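Local coordinates for protein fructose-bisphosphate aldolase class I (Thermoproteus tenax, PDB 1W8S) that is a class I aldolase of the DeoC/LacD family, built as a TIM barrel with a pocket for 1,6-di-O-phosphono-beta-D-fructofuranose, at residues G16-H25 / G224-W235; E210-L221 / F243-V251. The protein carries 2 engineered substitutions. All coordinates share one frame; numbering follows the deposited sequence.

Contact 1: G16-H25 / G224-W235; sequences GKSIILAYDH and GALGIAVGRNVW. With FBP (1,6-di-O-phosphono-beta-D-fructofuranose), chain O.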
loop_
_atom_site.group_PDB
_atom_site.type_symbol
_atom_site.label_atom_id
_atom_site.label_comp_id
_atom_site.label_asym_id
_atom_site.label_seq_id
_atom_site.Cartn_x
_atom_site.Cartn_y
_atom_site.Cartn_z
ATOM N N GLY E 16 32.910 -16.806 23.058
ATOM C CA GLY E 16 31.823 -17.542 23.675
ATOM C C GLY E 16 30.681 -16.668 24.168
ATOM O O GLY E 16 29.613 -17.196 24.480
ATOM N N LYS E 17 30.962 -15.358 24.286
ATOM C CA LYS E 17 30.023 -14.320 24.687
ATOM C C LYS E 17 30.311 -13.140 23.759
ATOM O O LYS E 17 31.381 -13.094 23.138
ATOM C CB LYS E 17 30.246 -13.886 26.150
ATOM C CG LYS E 17 29.958 -14.933 27.236
ATOM C CD LYS E 17 28.564 -15.535 27.120
ATOM C CE LYS E 17 28.371 -16.763 28.019
ATOM N NZ LYS E 17 26.910 -17.077 28.040
ATOM N N SER E 18 29.399 -12.176 23.700
ATOM C CA SER E 18 29.495 -11.107 22.724
ATOM C C SER E 18 29.210 -9.732 23.338
ATOM O O SER E 18 28.346 -9.592 24.199
ATOM C CB SER E 18 28.523 -11.406 21.568
ATOM O OG SER E 18 28.509 -10.377 20.566
ATOM N N ILE E 19 29.988 -8.733 22.931
ATOM C CA ILE E 19 29.661 -7.344 23.189
ATOM C C ILE E 19 29.635 -6.646 21.845
ATOM O O ILE E 19 30.614 -6.671 21.119
ATOM C CB ILE E 19 30.685 -6.639 24.094
ATOM C CG1 ILE E 19 30.843 -7.366 25.426
ATOM C CG2 ILE E 19 30.242 -5.197 24.315
ATOM C CD1 ILE E 19 31.852 -6.744 26.351
ATOM N N ILE E 20 28.510 -6.014 21.552
ATOM C CA ILE E 20 28.317 -5.279 20.309
ATOM C C ILE E 20 28.127 -3.836 20.681
ATOM O O ILE E 20 27.340 -3.546 21.554
ATOM C CB ILE E 20 27.056 -5.781 19.585
ATOM C CG1 ILE E 20 27.173 -7.259 19.231
ATOM C CG2 ILE E 20 26.833 -4.978 18.332
ATOM C CD1 ILE E 20 28.316 -7.553 18.391
ATOM N N LEU E 21 28.871 -2.947 20.043
ATOM C CA LEU E 21 28.746 -1.520 20.301
ATOM C C LEU E 21 27.693 -0.912 19.360
ATOM O O LEU E 21 27.889 -0.811 18.148
ATOM C CB LEU E 21 30.085 -0.811 20.145
ATOM C CG LEU E 21 30.150 0.616 20.688
ATOM C CD1 LEU E 21 29.827 0.657 22.180
ATOM C CD2 LEU E 21 31.511 1.220 20.427
ATOM N N ALA E 22 26.571 -0.519 19.945
ATOM C CA ALA E 22 25.405 -0.072 19.203
ATOM C C ALA E 22 25.537 1.418 18.934
ATOM O O ALA E 22 25.820 2.182 19.833
ATOM C CB ALA E 22 24.159 -0.344 20.018
ATOM N N TYR E 23 25.303 1.827 17.701
ATOM C CA TYR E 23 25.459 3.197 17.306
ATOM C C TYR E 23 24.462 3.612 16.222
ATOM O O TYR E 23 24.817 4.356 15.307
ATOM C CB TYR E 23 26.865 3.428 16.829
ATOM C CG TYR E 23 27.261 4.856 16.669
ATOM C CD1 TYR E 23 27.239 5.715 17.759
ATOM C CD2 TYR E 23 27.727 5.345 15.452
ATOM C CE1 TYR E 23 27.667 7.041 17.649
ATOM C CE2 TYR E 23 28.172 6.674 15.324
ATOM C CZ TYR E 23 28.122 7.514 16.428
ATOM O OH TYR E 23 28.543 8.805 16.343
ATOM N N ASP E 24 23.222 3.137 16.340
ATOM C CA ASP E 24 22.121 3.644 15.506
ATOM C C ASP E 24 21.409 4.831 16.124
ATOM O O ASP E 24 20.421 5.313 15.574
ATOM C CB ASP E 24 21.088 2.548 15.137
ATOM C CG ASP E 24 20.525 1.815 16.356
ATOM O OD1 ASP E 24 21.243 1.719 17.390
ATOM O OD2 ASP E 24 19.398 1.271 16.365
ATOM N N HIS E 25 21.932 5.342 17.230
ATOM C CA HIS E 25 21.205 6.310 18.034
ATOM C C HIS E 25 20.985 7.627 17.303
ATOM O O HIS E 25 20.018 8.329 17.564
ATOM C CB HIS E 25 21.942 6.536 19.348
ATOM C CG HIS E 25 22.109 5.288 20.165
ATOM N ND1 HIS E 25 22.768 4.169 19.699
ATOM C CD2 HIS E 25 21.723 4.999 21.434
ATOM C CE1 HIS E 25 22.755 3.236 20.635
ATOM N NE2 HIS E 25 22.138 3.720 21.702
ATOM N N GLY E 224 21.956 -16.595 31.204
ATOM C CA GLY E 224 22.391 -17.454 30.110
ATOM C C GLY E 224 22.357 -16.742 28.772
ATOM O O GLY E 224 22.452 -17.361 27.710
ATOM N N ALA E 225 22.226 -15.430 28.787
ATOM C CA ALA E 225 22.313 -14.688 27.524
ATOM C C ALA E 225 23.716 -14.743 26.897
ATOM O O ALA E 225 24.738 -14.965 27.586
ATOM C CB ALA E 225 21.902 -13.288 27.729
ATOM N N LEU E 226 23.758 -14.474 25.594
ATOM C CA LEU E 226 25.007 -14.439 24.863
ATOM C C LEU E 226 25.864 -13.238 25.235
ATOM O O LEU E 226 27.077 -13.290 25.134
ATOM C CB LEU E 226 24.756 -14.428 23.351
ATOM C CG LEU E 226 26.003 -14.424 22.480
ATOM C CD1 LEU E 226 26.797 -15.721 22.613
ATOM C CD2 LEU E 226 25.640 -14.173 21.062
ATOM N N GLY E 227 25.229 -12.151 25.638
ATOM C CA GLY E 227 25.955 -10.925 25.917
ATOM C C GLY E 227 25.106 -9.671 25.759
ATOM O O GLY E 227 23.909 -9.688 26.036
ATOM N N ILE E 228 25.737 -8.583 25.320
ATOM C CA ILE E 228 25.081 -7.299 25.354
ATOM C C ILE E 228 25.291 -6.538 24.050
ATOM O O ILE E 228 26.302 -6.726 23.384
ATOM C CB ILE E 228 25.571 -6.481 26.569
ATOM C CG1 ILE E 228 27.024 -6.018 26.401
ATOM C CG2 ILE E 228 25.470 -7.324 27.847
ATOM C CD1 ILE E 228 27.551 -5.207 27.571
ATOM N N ALA E 229 24.302 -5.715 23.704
ATOM C CA ALA E 229 24.410 -4.762 22.625
ATOM C C ALA E 229 24.227 -3.422 23.317
ATOM O O ALA E 229 23.137 -3.113 23.763
ATOM C CB ALA E 229 23.339 -5.006 21.565
ATOM N N VAL E 230 25.323 -2.682 23.480
ATOM C CA VAL E 230 25.372 -1.539 24.383
ATOM C C VAL E 230 25.843 -0.304 23.608
ATOM O O VAL E 230 26.783 -0.371 22.825
ATOM C CB VAL E 230 26.343 -1.831 25.585
ATOM C CG1 VAL E 230 27.757 -2.176 25.115
ATOM C CG2 VAL E 230 26.377 -0.693 26.607
ATOM N N GLY E 231 25.177 0.824 23.846
ATOM C CA GLY E 231 25.538 2.088 23.257
ATOM C C GLY E 231 25.786 3.109 24.346
ATOM O O GLY E 231 26.932 3.348 24.714
ATOM N N ARG E 232 24.719 3.675 24.900
ATOM C CA ARG E 232 24.844 4.806 25.824
ATOM C C ARG E 232 25.693 4.505 27.044
ATOM O O ARG E 232 26.498 5.333 27.463
ATOM C CB ARG E 232 23.461 5.294 26.264
ATOM C CG ARG E 232 22.650 5.911 25.105
ATOM C CD ARG E 232 21.192 6.130 25.455
ATOM N NE ARG E 232 20.481 4.882 25.212
ATOM C CZ ARG E 232 19.200 4.720 25.364
ATOM N NH1 ARG E 232 18.440 5.728 25.747
ATOM N NH2 ARG E 232 18.670 3.533 25.124
ATOM N N ASN E 233 25.528 3.318 27.629
ATOM C CA ASN E 233 26.285 2.985 28.850
ATOM C C ASN E 233 27.789 2.811 28.615
ATOM O O ASN E 233 28.550 2.710 29.572
ATOM C CB ASN E 233 25.707 1.755 29.541
ATOM C CG ASN E 233 24.594 2.102 30.472
ATOM O OD1 ASN E 233 24.828 2.709 31.531
ATOM N ND2 ASN E 233 23.366 1.810 30.065
ATOM N N VAL E 234 28.213 2.780 27.356
ATOM C CA VAL E 234 29.614 2.945 27.009
ATOM C C VAL E 234 29.895 4.380 26.519
ATOM O O VAL E 234 30.608 5.112 27.176
ATOM C CB VAL E 234 30.095 1.867 25.999
ATOM C CG1 VAL E 234 31.521 2.140 25.521
ATOM C CG2 VAL E 234 30.047 0.490 26.663
ATOM N N TRP E 235 29.349 4.794 25.378
ATOM C CA TRP E 235 29.829 6.051 24.769
ATOM C C TRP E 235 29.236 7.347 25.292
ATOM O O TRP E 235 29.737 8.418 24.940
ATOM C CB TRP E 235 29.823 6.011 23.239
ATOM C CG TRP E 235 28.577 5.574 22.620
ATOM C CD1 TRP E 235 28.354 4.408 21.958
ATOM C CD2 TRP E 235 27.360 6.310 22.554
ATOM N NE1 TRP E 235 27.059 4.364 21.492
ATOM C CE2 TRP E 235 26.431 5.526 21.840
ATOM C CE3 TRP E 235 26.944 7.552 23.041
ATOM C CZ2 TRP E 235 25.129 5.930 21.627
ATOM C CZ3 TRP E 235 25.648 7.960 22.782
ATOM C CH2 TRP E 235 24.764 7.153 22.112
HETATM P P1 FBP O . 21.647 1.363 24.183
HETATM O O1P FBP O . 22.105 2.768 24.156
HETATM O O2P FBP O . 22.559 0.382 24.980
HETATM O O3P FBP O . 20.228 1.190 24.736
HETATM O O1 FBP O . 21.661 0.862 22.669
HETATM C C1 FBP O . 21.159 -0.409 22.318
HETATM C C2 FBP O . 19.867 -0.231 21.507
HETATM O O2 FBP O . 19.294 -1.523 21.204
HETATM C C3 FBP O . 20.051 0.557 20.203
HETATM O O3 FBP O . 20.603 -0.186 19.128
HETATM C C4 FBP O . 18.617 1.019 19.946
HETATM O O4 FBP O . 18.490 2.162 19.118
HETATM C C5 FBP O . 18.152 1.350 21.358
HETATM O O5 FBP O . 18.878 0.486 22.249
HETATM C C6 FBP O . 16.646 1.150 21.486
HETATM O O6 FBP O . 16.268 1.369 22.833
HETATM P P2 FBP O . 15.135 2.460 23.216
HETATM O O4P FBP O . 15.568 3.084 24.522
HETATM O O5P FBP O . 14.967 3.452 22.064
HETATM O O6P FBP O . 13.809 1.759 23.561
HETATM O O HOH W 1 25.414 -16.312 29.767
#
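K17 reaches across to A225, just before strand 227-230, giving its NZ to A225 O (3.1 Å) from above the carbonyl plane; a long lysine suits this partly exposed start. From S18 to A22 the two strands run parallel, the first and last of the TIM barrel, and five backbone bonds close it. G227, with a positive phi open to glycine, lays its CA against S18 O (3.2 Å). I19 sets CG2 beside I228 CG1 and V230 CG1 on one sheet face; I20 and the small A229 share the other. L21 has CG anti to its backbone N (chi1 -167°), which brings CD1 to V234 CB and W235 CD1. A22 O takes an almost straight bond from W235 NE1 (3.0 Å, 175°), in the indole plane. Y23 turns its edge to one indole face. D24 receives FBP O3 on OD1 and O4 on OD2. With the indole edge over one face, edge-to-face, H25 directs NE2 to FBP O1P (2.6 Å), which R232 N and NE also bind; G231 N binds O2P. R232 NH2 reaches O3P and O4P, touching both phosphates. The guanidinium probably offsets part of their charge, while H25 and the backbone N-H groups add directed hydrogen bonds.

Contact 2: E210-L221 / F243-V251; sequences EEDFLKQVEGVL and FARALAELV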
loop_
_atom_site.group_PDB
_atom_site.type_symbol
_atom_site.label_atom_id
_atom_site.label_comp_id
_atom_site.label_asym_id
_atom_site.label_seq_id
_atom_site.Cartn_x
_atom_site.Cartn_y
_atom_site.Cartn_z
ATOM N N GLU E 210 28.180 3.273 37.263
ATOM C CA GLU E 210 28.752 2.200 36.464
ATOM C C GLU E 210 28.435 0.863 37.106
ATOM O O GLU E 210 28.188 -0.110 36.408
ATOM C CB GLU E 210 30.265 2.403 36.294
ATOM C CG GLU E 210 30.530 3.569 35.352
ATOM C CD GLU E 210 31.986 3.837 35.076
ATOM O OE1 GLU E 210 32.865 3.259 35.755
ATOM O OE2 GLU E 210 32.236 4.649 34.162
ATOM N N GLU E 211 28.405 0.829 38.438
ATOM C CA GLU E 211 28.142 -0.417 39.138
ATOM C C GLU E 211 26.732 -0.944 38.870
ATOM O O GLU E 211 26.545 -2.142 38.807
ATOM C CB GLU E 211 28.389 -0.268 40.652
ATOM C CG GLU E 211 28.568 -1.594 41.379
ATOM C CD GLU E 211 29.792 -2.362 40.896
ATOM O OE1 GLU E 211 30.909 -1.772 40.876
ATOM O OE2 GLU E 211 29.638 -3.551 40.538
ATOM N N ASP E 212 25.753 -0.056 38.703
ATOM C CA ASP E 212 24.382 -0.462 38.439
ATOM C C ASP E 212 24.382 -1.214 37.108
ATOM O O ASP E 212 23.754 -2.248 36.994
ATOM C CB ASP E 212 23.421 0.723 38.297
ATOM C CG ASP E 212 23.130 1.439 39.595
ATOM O OD1 ASP E 212 23.263 0.850 40.700
ATOM O OD2 ASP E 212 22.760 2.633 39.602
ATOM N N PHE E 213 25.070 -0.672 36.101
ATOM C CA PHE E 213 25.144 -1.343 34.801
ATOM C C PHE E 213 25.864 -2.692 34.824
ATOM O O PHE E 213 25.415 -3.652 34.206
ATOM C CB PHE E 213 25.785 -0.465 33.731
ATOM C CG PHE E 213 25.566 -1.002 32.361
ATOM C CD1 PHE E 213 24.278 -1.126 31.862
ATOM C CD2 PHE E 213 26.631 -1.446 31.582
ATOM C CE1 PHE E 213 24.050 -1.668 30.581
ATOM C CE2 PHE E 213 26.392 -1.986 30.287
ATOM C CZ PHE E 213 25.129 -2.104 29.816
ATOM N N LEU E 214 26.991 -2.764 35.517
ATOM C CA LEU E 214 27.739 -4.013 35.606
ATOM C C LEU E 214 26.895 -5.103 36.279
ATOM O O LEU E 214 26.988 -6.266 35.922
ATOM C CB LEU E 214 29.059 -3.803 36.381
ATOM C CG LEU E 214 30.178 -3.076 35.632
ATOM C CD1 LEU E 214 31.318 -2.699 36.579
ATOM C CD2 LEU E 214 30.704 -3.917 34.466
ATOM N N LYS E 215 26.081 -4.706 37.256
ATOM C CA LYS E 215 25.206 -5.626 37.981
ATOM C C LYS E 215 24.080 -6.149 37.092
ATOM O O LYS E 215 23.681 -7.302 37.210
ATOM C CB LYS E 215 24.622 -4.940 39.235
ATOM C CG LYS E 215 25.607 -4.818 40.397
ATOM C CD LYS E 215 24.915 -4.796 41.771
ATOM C CE LYS E 215 24.802 -6.226 42.359
ATOM N NZ LYS E 215 24.309 -7.220 41.314
ATOM N N GLN E 216 23.555 -5.306 36.206
ATOM C CA GLN E 216 22.586 -5.758 35.223
ATOM C C GLN E 216 23.230 -6.747 34.247
ATOM O O GLN E 216 22.653 -7.783 33.954
ATOM C CB GLN E 216 21.999 -4.588 34.424
ATOM C CG GLN E 216 21.104 -3.676 35.240
ATOM C CD GLN E 216 20.690 -2.405 34.496
ATOM O OE1 GLN E 216 21.313 -2.018 33.505
ATOM N NE2 GLN E 216 19.642 -1.756 34.981
ATOM N N VAL E 217 24.409 -6.405 33.732
ATOM C CA VAL E 217 25.133 -7.280 32.823
ATOM C C VAL E 217 25.433 -8.635 33.501
ATOM O O VAL E 217 25.311 -9.686 32.881
ATOM C CB VAL E 217 26.432 -6.619 32.321
ATOM C CG1 VAL E 217 27.256 -7.620 31.481
ATOM C CG2 VAL E 217 26.111 -5.403 31.487
ATOM N N GLU E 218 25.784 -8.597 34.777
ATOM C CA GLU E 218 26.045 -9.825 35.531
ATOM C C GLU E 218 24.793 -10.705 35.523
ATOM O O GLU E 218 24.869 -11.913 35.273
ATOM C CB GLU E 218 26.464 -9.494 36.976
ATOM C CG GLU E 218 27.212 -10.600 37.683
ATOM C CD GLU E 218 27.890 -10.127 38.972
ATOM O OE1 GLU E 218 28.270 -11.002 39.784
ATOM O OE2 GLU E 218 28.060 -8.888 39.171
ATOM N N GLY E 219 23.643 -10.072 35.785
ATOM C CA GLY E 219 22.348 -10.730 35.737
ATOM C C GLY E 219 22.076 -11.346 34.380
ATOM O O GLY E 219 21.618 -12.475 34.271
ATOM N N VAL E 220 22.357 -10.585 33.330
ATOM C CA VAL E 220 22.136 -11.039 31.956
ATOM C C VAL E 220 22.925 -12.325 31.664
ATOM O O VAL E 220 22.410 -13.286 31.075
ATOM C CB VAL E 220 22.540 -9.908 30.970
ATOM C CG1 VAL E 220 22.798 -10.418 29.580
ATOM C CG2 VAL E 220 21.465 -8.818 30.965
ATOM N N LEU E 221 24.177 -12.332 32.078
ATOM C CA LEU E 221 25.036 -13.497 31.873
ATOM C C LEU E 221 24.598 -14.706 32.714
ATOM O O LEU E 221 24.667 -15.818 32.242
ATOM C CB LEU E 221 26.490 -13.143 32.153
ATOM C CG LEU E 221 27.101 -12.097 31.218
ATOM C CD1 LEU E 221 28.383 -11.538 31.820
ATOM C CD2 LEU E 221 27.335 -12.705 29.819
ATOM N N PHE E 243 35.627 1.962 31.044
ATOM C CA PHE E 243 34.441 1.196 31.371
ATOM C C PHE E 243 34.167 0.094 30.358
ATOM O O PHE E 243 33.752 -1.002 30.725
ATOM C CB PHE E 243 33.230 2.106 31.521
ATOM C CG PHE E 243 32.027 1.400 32.040
ATOM C CD1 PHE E 243 32.092 0.673 33.228
ATOM C CD2 PHE E 243 30.839 1.436 31.350
ATOM C CE1 PHE E 243 30.987 0.007 33.697
ATOM C CE2 PHE E 243 29.732 0.778 31.825
ATOM C CZ PHE E 243 29.810 0.062 33.003
ATOM N N ALA E 244 34.425 0.367 29.086
ATOM C CA ALA E 244 34.257 -0.637 28.027
ATOM C C ALA E 244 35.157 -1.850 28.293
ATOM O O ALA E 244 34.717 -2.983 28.220
ATOM C CB ALA E 244 34.563 -0.032 26.661
ATOM N N ARG E 245 36.399 -1.595 28.656
ATOM C CA ARG E 245 37.333 -2.674 28.998
ATOM C C ARG E 245 36.873 -3.449 30.243
ATOM O O ARG E 245 37.033 -4.657 30.304
ATOM C CB ARG E 245 38.742 -2.120 29.200
ATOM C CG ARG E 245 39.341 -1.481 27.935
ATOM C CD ARG E 245 40.817 -1.737 27.727
ATOM N NE ARG E 245 41.600 -0.523 27.479
ATOM C CZ ARG E 245 42.387 -0.283 26.411
ATOM N NH1 ARG E 245 42.506 -1.147 25.412
ATOM N NH2 ARG E 245 43.064 0.857 26.343
ATOM N N ALA E 246 36.290 -2.761 31.221
ATOM C CA ALA E 246 35.706 -3.447 32.380
ATOM C C ALA E 246 34.572 -4.390 31.957
ATOM O O ALA E 246 34.449 -5.484 32.471
ATOM C CB ALA E 246 35.210 -2.443 33.411
ATOM N N LEU E 247 33.756 -3.964 30.999
ATOM C CA LEU E 247 32.677 -4.795 30.472
ATOM C C LEU E 247 33.212 -5.996 29.725
ATOM O O LEU E 247 32.659 -7.072 29.835
ATOM C CB LEU E 247 31.788 -3.983 29.521
ATOM C CG LEU E 247 30.835 -3.011 30.201
ATOM C CD1 LEU E 247 30.270 -1.995 29.199
ATOM C CD2 LEU E 247 29.713 -3.765 30.865
ATOM N N ALA E 248 34.300 -5.808 28.978
ATOM C CA ALA E 248 34.947 -6.898 28.269
ATOM C C ALA E 248 35.415 -7.993 29.259
ATOM O O ALA E 248 35.169 -9.182 29.023
ATOM C CB ALA E 248 36.141 -6.369 27.439
ATOM N N GLU E 249 36.044 -7.599 30.373
ATOM C CA GLU E 249 36.494 -8.590 31.344
ATOM C C GLU E 249 35.322 -9.313 32.018
ATOM O O GLU E 249 35.412 -10.509 32.288
ATOM C CB GLU E 249 37.372 -8.015 32.427
ATOM C CG GLU E 249 37.677 -9.122 33.454
ATOM C CD GLU E 249 38.956 -8.962 34.197
ATOM O OE1 GLU E 249 39.411 -7.798 34.331
ATOM O OE2 GLU E 249 39.478 -10.026 34.661
ATOM N N LEU E 250 34.241 -8.594 32.311
ATOM C CA LEU E 250 33.071 -9.232 32.900
ATOM C C LEU E 250 32.443 -10.225 31.932
ATOM O O LEU E 250 32.089 -11.330 32.326
ATOM C CB LEU E 250 32.028 -8.198 33.323
ATOM C CG LEU E 250 30.749 -8.795 33.909
ATOM C CD1 LEU E 250 30.993 -9.444 35.262
ATOM C CD2 LEU E 250 29.696 -7.708 34.039
ATOM N N VAL E 251 32.313 -9.834 30.668
ATOM C CA VAL E 251 31.560 -10.631 29.699
ATOM C C VAL E 251 32.418 -11.772 29.161
ATOM O O VAL E 251 31.971 -12.918 29.127
ATOM C CB VAL E 251 30.984 -9.742 28.542
ATOM C CG1 VAL E 251 30.395 -10.583 27.383
ATOM C CG2 VAL E 251 29.924 -8.799 29.073
#
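Two outer helices of the barrel, 210-222 and 240-253, pack side by side here, their segments running in nearly the same direction (24° apart) with axes 10.6 Å from each other at closest. The contact is apolar, without a hydrogen bond between the segments. At its start the F243 ring is covered on one face by E210, whose CG lies 4.0 Å from the ring centroid as a CH-pi contact; the extended glutamate chain carries its carboxylate on over the ring, the two planes only 17° apart. From its own helix, L247 CG lies over the opposite face, toward the rim. The ring's edge meets L214 CG (3.7 Å from F243 CE1) and F213 CD2, because F243 has CG anti to its own backbone N (chi1 -172°), which sends the ring toward helix 210-222. Further along, CD2 of L247 meets both L214 CD2 and F213 CE2. L250 is a knob in a hole formed by L214, V217, E218 and L221, its CD2 3.5 Å from V217 CG1. Compact, beta-branched V217 also touches V251 CG2, and L221 CD1 lies 3.9 Å from V251 CA. With no hydrogen bond between the segments, side-chain fit and the exclusion of water probably account for the attraction across this face. E210 OE2 also lies close to the like-charged D239, a proximity that might raise the glutamate's pKa.

In the fold
The centres of contacts 1 and 2 lie 10 Å apart, and the chain alternates between them: helix 210-222 leads into strand 227-230, and helix 232-235 is followed by helix 240-253. Contact 1 is the inner layer, contact 2 the outer. A225 N probably bonds to V220 O (3.1 Å), K17 CG packs on V251 O (3.4 Å), and N233 CG rests on F213 CD1 (3.5 Å). F213 also touches V230, so it joins the helix pair to the strand beneath. Contact 1 supplies seven residues of the ligand pocket, completed by K177, S202 and others; in contact 2 the F213 side chain is about 6 Å from FBP, not in direct contact with it.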